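PDB 4OXW: designed CISK-PX domain from Synthetic construct, which probably binds phosphoinositide lipids, as PX domains do, having been redesigned computationally on the fold of the CISK PX domain. Local coordinates for residues 8-20 and 25-37. Sequence-based numbering, arbitrary orientation.
With SO4 (sulfate ion), chain B.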
loop_
_atom_site.group_PDB
_atom_site.type_symbol
_atom_site.label_atom_id
_atom_site.label_comp_id
_atom_site.label_asym_id
_atom_site.label_seq_id
_atom_site.Cartn_x
_atom_site.Cartn_y
_atom_site.Cartn_z
ATOM N N MET A 8 -5.006 -8.990 -12.204
ATOM C CA MET A 8 -3.887 -8.246 -11.549
ATOM C C MET A 8 -3.493 -8.875 -10.212
ATOM O O MET A 8 -4.333 -9.052 -9.329
ATOM C CB MET A 8 -4.265 -6.781 -11.357
ATOM C CG MET A 8 -3.132 -5.905 -10.845
ATOM S SD MET A 8 -3.426 -4.149 -11.160
ATOM C CE MET A 8 -3.362 -4.098 -12.949
ATOM N N LYS A 9 -2.209 -9.209 -10.080
ATOM C CA LYS A 9 -1.673 -9.902 -8.910
ATOM C C LYS A 9 -0.757 -8.858 -8.265
ATOM O O LYS A 9 0.029 -8.253 -8.983
ATOM C CB LYS A 9 -0.856 -11.118 -9.372
ATOM C CG LYS A 9 -0.785 -12.265 -8.385
ATOM C CD LYS A 9 -0.745 -13.626 -9.083
ATOM C CE LYS A 9 0.679 -14.053 -9.417
ATOM N NZ LYS A 9 0.747 -15.003 -10.564
ATOM N N VAL A 10 -0.912 -8.608 -6.952
ATOM C CA VAL A 10 -0.052 -7.666 -6.225
ATOM C C VAL A 10 0.564 -8.297 -4.990
ATOM O O VAL A 10 -0.007 -9.224 -4.405
ATOM C CB VAL A 10 -0.808 -6.394 -5.820
ATOM C CG1 VAL A 10 -1.257 -5.665 -7.080
ATOM C CG2 VAL A 10 -2.025 -6.737 -4.965
ATOM N N SER A 11 1.744 -7.833 -4.611
ATOM C CA SER A 11 2.408 -8.286 -3.387
ATOM C C SER A 11 3.343 -7.181 -2.910
ATOM O O SER A 11 3.584 -6.220 -3.633
ATOM C CB SER A 11 3.230 -9.573 -3.615
ATOM O OG SER A 11 4.267 -9.379 -4.572
ATOM N N ILE A 12 3.762 -7.267 -1.647
ATOM C CA ILE A 12 4.683 -6.317 -1.056
ATOM C C ILE A 12 5.836 -7.079 -0.407
ATOM O O ILE A 12 5.779 -7.463 0.785
ATOM C CB ILE A 12 3.990 -5.383 -0.014
ATOM C CG1 ILE A 12 2.767 -4.729 -0.636
ATOM C CG2 ILE A 12 4.986 -4.321 0.451
ATOM C CD1 ILE A 12 2.032 -3.794 0.315
ATOM N N PRO A 13 6.878 -7.356 -1.213
ATOM C CA PRO A 13 7.979 -8.201 -0.733
ATOM C C PRO A 13 8.819 -7.539 0.348
ATOM O O PRO A 13 9.321 -8.221 1.259
ATOM C CB PRO A 13 8.802 -8.439 -2.007
ATOM C CG PRO A 13 8.388 -7.370 -2.965
ATOM C CD PRO A 13 6.938 -7.147 -2.663
ATOM N N ASP A 14 8.960 -6.219 0.271
ATOM C CA ASP A 14 9.849 -5.501 1.176
ATOM C C ASP A 14 9.401 -4.100 1.457
ATOM O O ASP A 14 8.642 -3.515 0.667
ATOM C CB ASP A 14 11.226 -5.341 0.552
ATOM C CG ASP A 14 11.789 -6.619 0.044
ATOM O OD1 ASP A 14 12.251 -7.425 0.881
ATOM O OD2 ASP A 14 11.777 -6.796 -1.191
ATOM N N PHE A 15 9.910 -3.561 2.565
ATOM C CA PHE A 15 9.935 -2.130 2.820
ATOM C C PHE A 15 11.389 -1.626 2.722
ATOM O O PHE A 15 12.362 -2.417 2.778
ATOM C CB PHE A 15 9.304 -1.800 4.166
ATOM C CG PHE A 15 10.034 -2.320 5.333
ATOM C CD1 PHE A 15 11.195 -1.723 5.754
ATOM C CD2 PHE A 15 9.581 -3.432 6.011
ATOM C CE1 PHE A 15 11.893 -2.234 6.848
ATOM C CE2 PHE A 15 10.249 -3.920 7.104
ATOM C CZ PHE A 15 11.420 -3.338 7.511
ATOM N N GLU A 16 11.534 -0.329 2.522
ATOM C CA GLU A 16 12.841 0.289 2.342
ATOM C C GLU A 16 12.810 1.637 3.034
ATOM O O GLU A 16 11.791 2.330 3.027
ATOM C CB GLU A 16 13.118 0.504 0.858
ATOM C CG GLU A 16 13.279 -0.805 0.105
ATOM C CD GLU A 16 13.473 -0.644 -1.381
ATOM O OE1 GLU A 16 13.667 0.505 -1.840
ATOM O OE2 GLU A 16 13.432 -1.686 -2.078
ATOM N N LYS A 17 13.928 2.038 3.619
ATOM C CA LYS A 17 13.998 3.357 4.251
ATOM C C LYS A 17 14.809 4.280 3.390
ATOM O O LYS A 17 15.950 3.980 3.076
ATOM C CB LYS A 17 14.606 3.266 5.639
ATOM C CG LYS A 17 14.094 2.086 6.446
ATOM C CD LYS A 17 14.260 2.314 7.943
ATOM C CE LYS A 17 14.093 1.021 8.728
ATOM N NZ LYS A 17 13.980 1.230 10.202
ATOM N N GLU A 18 14.204 5.394 3.002
ATOM C CA GLU A 18 14.797 6.312 2.046
ATOM C C GLU A 18 14.873 7.668 2.712
ATOM O O GLU A 18 14.112 7.958 3.640
ATOM C CB GLU A 18 13.935 6.402 0.775
ATOM C CG GLU A 18 13.391 5.061 0.283
ATOM C CD GLU A 18 12.530 5.191 -0.963
ATOM O OE1 GLU A 18 11.838 4.209 -1.332
ATOM O OE2 GLU A 18 12.549 6.279 -1.580
ATOM N N GLY A 19 15.808 8.490 2.250
ATOM C CA GLY A 19 15.874 9.878 2.682
ATOM C C GLY A 19 17.240 10.339 3.143
ATOM O O GLY A 19 18.190 10.393 2.359
ATOM N N GLU A 20 17.332 10.658 4.430
ATOM C CA GLU A 20 18.443 11.442 4.952
ATOM C C GLU A 20 19.087 10.824 6.193
ATOM O O GLU A 20 20.294 10.572 6.228
ATOM C CB GLU A 20 17.933 12.837 5.323
ATOM C CG GLU A 20 16.812 13.372 4.441
ATOM C CD GLU A 20 16.275 14.680 4.974
ATOM O OE1 GLU A 20 16.978 15.280 5.831
ATOM O OE2 GLU A 20 15.167 15.109 4.551
ATOM N N HIS A 25 11.945 8.041 6.196
ATOM C CA HIS A 25 10.588 7.634 5.794
ATOM C C HIS A 25 10.692 6.193 5.299
ATOM O O HIS A 25 11.760 5.752 4.844
ATOM C CB HIS A 25 9.997 8.551 4.702
ATOM C CG HIS A 25 9.707 9.943 5.183
ATOM N ND1 HIS A 25 8.614 10.249 5.969
ATOM C CD2 HIS A 25 10.385 11.107 5.012
ATOM C CE1 HIS A 25 8.628 11.543 6.257
ATOM N NE2 HIS A 25 9.696 12.083 5.695
ATOM N N VAL A 26 9.586 5.455 5.401
ATOM C CA VAL A 26 9.573 4.051 5.028
ATOM C C VAL A 26 8.625 3.965 3.830
ATOM O O VAL A 26 7.518 4.492 3.876
ATOM C CB VAL A 26 9.021 3.187 6.149
ATOM C CG1 VAL A 26 8.775 1.750 5.709
ATOM C CG2 VAL A 26 9.942 3.198 7.366
ATOM N N MET A 27 9.118 3.339 2.786
ATOM C CA MET A 27 8.336 3.049 1.596
ATOM C C MET A 27 8.197 1.557 1.412
ATOM O O MET A 27 9.075 0.780 1.763
ATOM C CB MET A 27 8.988 3.664 0.383
ATOM C CG MET A 27 9.101 5.167 0.488
ATOM S SD MET A 27 8.456 5.963 -0.981
ATOM C CE MET A 27 8.920 7.651 -0.569
ATOM N N TYR A 28 7.054 1.154 0.871
ATOM C CA TYR A 28 6.709 -0.244 0.669
ATOM C C TYR A 28 6.784 -0.490 -0.819
ATOM O O TYR A 28 6.238 0.290 -1.587
ATOM C CB TYR A 28 5.282 -0.582 1.235
ATOM C CG TYR A 28 5.265 -0.369 2.747
ATOM C CD1 TYR A 28 5.645 -1.383 3.615
ATOM C CD2 TYR A 28 4.977 0.863 3.287
ATOM C CE1 TYR A 28 5.726 -1.189 4.981
ATOM C CE2 TYR A 28 5.038 1.082 4.662
ATOM C CZ TYR A 28 5.463 0.050 5.518
ATOM O OH TYR A 28 5.560 0.213 6.916
ATOM N N LYS A 29 7.519 -1.527 -1.212
ATOM C CA LYS A 29 7.659 -1.883 -2.611
ATOM C C LYS A 29 6.507 -2.801 -3.016
ATOM O O LYS A 29 6.417 -3.932 -2.547
ATOM C CB LYS A 29 9.005 -2.590 -2.814
ATOM C CG LYS A 29 9.195 -3.069 -4.224
ATOM C CD LYS A 29 10.515 -3.793 -4.410
ATOM C CE LYS A 29 10.735 -4.062 -5.898
ATOM N NZ LYS A 29 11.986 -4.861 -6.141
ATOM N N ILE A 30 5.597 -2.298 -3.850
ATOM C CA ILE A 30 4.482 -3.099 -4.346
ATOM C C ILE A 30 4.870 -3.675 -5.738
ATOM O O ILE A 30 5.135 -2.911 -6.682
ATOM C CB ILE A 30 3.194 -2.299 -4.484
ATOM C CG1 ILE A 30 2.918 -1.451 -3.213
ATOM C CG2 ILE A 30 2.024 -3.232 -4.836
ATOM C CD1 ILE A 30 1.744 -0.511 -3.360
ATOM N N LYS A 31 4.915 -4.993 -5.827
ATOM C CA LYS A 31 5.152 -5.709 -7.100
ATOM C C LYS A 31 3.788 -5.989 -7.731
ATOM O O LYS A 31 2.872 -6.484 -7.065
ATOM C CB LYS A 31 5.924 -7.024 -6.862
ATOM C CG LYS A 31 7.406 -6.797 -6.569
ATOM C CD LYS A 31 8.187 -8.094 -6.362
ATOM C CE LYS A 31 7.780 -9.222 -7.307
ATOM N NZ LYS A 31 8.649 -10.426 -7.093
ATOM N N VAL A 32 3.632 -5.597 -8.998
ATOM C CA VAL A 32 2.353 -5.641 -9.681
ATOM C C VAL A 32 2.570 -6.500 -10.930
ATOM O O VAL A 32 3.536 -6.307 -11.634
ATOM C CB VAL A 32 1.867 -4.254 -10.080
ATOM C CG1 VAL A 32 0.492 -4.327 -10.749
ATOM C CG2 VAL A 32 1.832 -3.313 -8.887
ATOM N N LYS A 33 1.724 -7.514 -11.115
ATOM C CA LYS A 33 1.765 -8.383 -12.311
ATOM C C LYS A 33 0.426 -8.375 -13.020
ATOM O O LYS A 33 -0.645 -8.385 -12.397
ATOM C CB LYS A 33 2.116 -9.798 -11.871
ATOM C CG LYS A 33 3.517 -9.881 -11.343
ATOM C CD LYS A 33 3.717 -11.056 -10.413
ATOM C CE LYS A 33 3.916 -12.355 -11.171
ATOM N NZ LYS A 33 4.700 -13.317 -10.340
ATOM N N THR A 34 0.445 -8.298 -14.339
ATOM C CA THR A 34 -0.796 -8.439 -15.054
ATOM C C THR A 34 -0.409 -9.024 -16.390
ATOM O O THR A 34 0.575 -8.604 -16.981
ATOM C CB THR A 34 -1.579 -7.132 -15.200
ATOM O OG1 THR A 34 -2.831 -7.410 -15.837
ATOM C CG2 THR A 34 -0.843 -6.120 -16.006
ATOM N N GLY A 35 -1.140 -10.025 -16.851
ATOM C CA GLY A 35 -0.637 -10.722 -18.057
ATOM C C GLY A 35 0.757 -11.245 -17.829
ATOM O O GLY A 35 1.008 -11.942 -16.839
ATOM N N GLY A 36 1.692 -10.964 -18.747
ATOM C CA GLY A 36 3.064 -11.345 -18.569
ATOM C C GLY A 36 3.957 -10.173 -18.210
ATOM O O GLY A 36 5.168 -10.274 -18.307
ATOM N N GLU A 37 3.349 -9.065 -17.789
ATOM C CA GLU A 37 4.071 -7.858 -17.398
ATOM C C GLU A 37 4.220 -7.798 -15.867
ATOM O O GLU A 37 3.377 -8.333 -15.132
ATOM C CB GLU A 37 3.306 -6.626 -17.853
ATOM C CG GLU A 37 2.940 -6.634 -19.333
ATOM C CD GLU A 37 2.166 -5.406 -19.753
ATOM O OE1 GLU A 37 1.314 -4.934 -18.968
ATOM O OE2 GLU A 37 2.399 -4.916 -20.881
HETATM S S SO4 B . 4.431 7.739 6.639
HETATM O O1 SO4 B . 4.967 6.467 7.236
HETATM O O2 SO4 B . 5.657 8.595 6.566
HETATM O O3 SO4 B . 3.656 7.658 5.381
HETATM O O4 SO4 B . 3.440 8.237 7.604
HETATM O O HOH W 1 3.249 -9.715 -7.196
HETATM O O HOH W 2 12.017 -7.196 -4.018
#
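Phe15 and Tyr28 are a non-hydrogen-bonded pair of an antiparallel hairpin. Phe15 CB meets Tyr28 CE1 at 3.7 Å, and the same CB packs on Val26 CG1. The Phe15 CG lies between its backbone N and carbonyl carbon (chi1 66°), which carries the ring away from the partner strand. Ile12 CG2 comes to the edge of the Tyr28 ring. Ile12 and Ile30 run alongside each other in the same direction, with CG1 4.2 Å from CG1. Further along, Met8 SD rests against Val32 CG1 at 3.9 Å.

The opposite face, with Glu18, Met27, Lys9 and Lys33, is mostly polar. The poorly ordered Glu18 side chain crosses Met27 at about a right angle, its OE1 modelled 3.4 Å from Met27 CG. Cut back to alanine, Met27 would keep CB but lose CG and the thioether, which would probably leave the Glu18 carboxylate with less to lie across. Lys9 and Lys33 extend together, and their like charges probably repel mildly. A water links Asp14 OD2 to Lys29 NZ.

Paired backbone bonds join Lys9 with Lys33, Ser11 with Lys31 and Glu16 with Met27. The pairing is interrupted around Pro13, which has no N-H to give. There Pro13 CG presses tightly on Lys31 CD at 3.5 Å. Lys29 O is buried there with no hydrogen-bond donor; the Ile12 CA-H points at it instead, 3.3 Å from CA to O.

Strand 25-34 is the middle of the three-stranded PX sheet, bonded on its other side to strand 37-44. Helix 78-96 covers the Phe15 and Tyr28 face, and its Glu89 accepts from Ile12 N. Phe48 of helix 45-58 and Phe110 of helix 105-112 pack on Ile30.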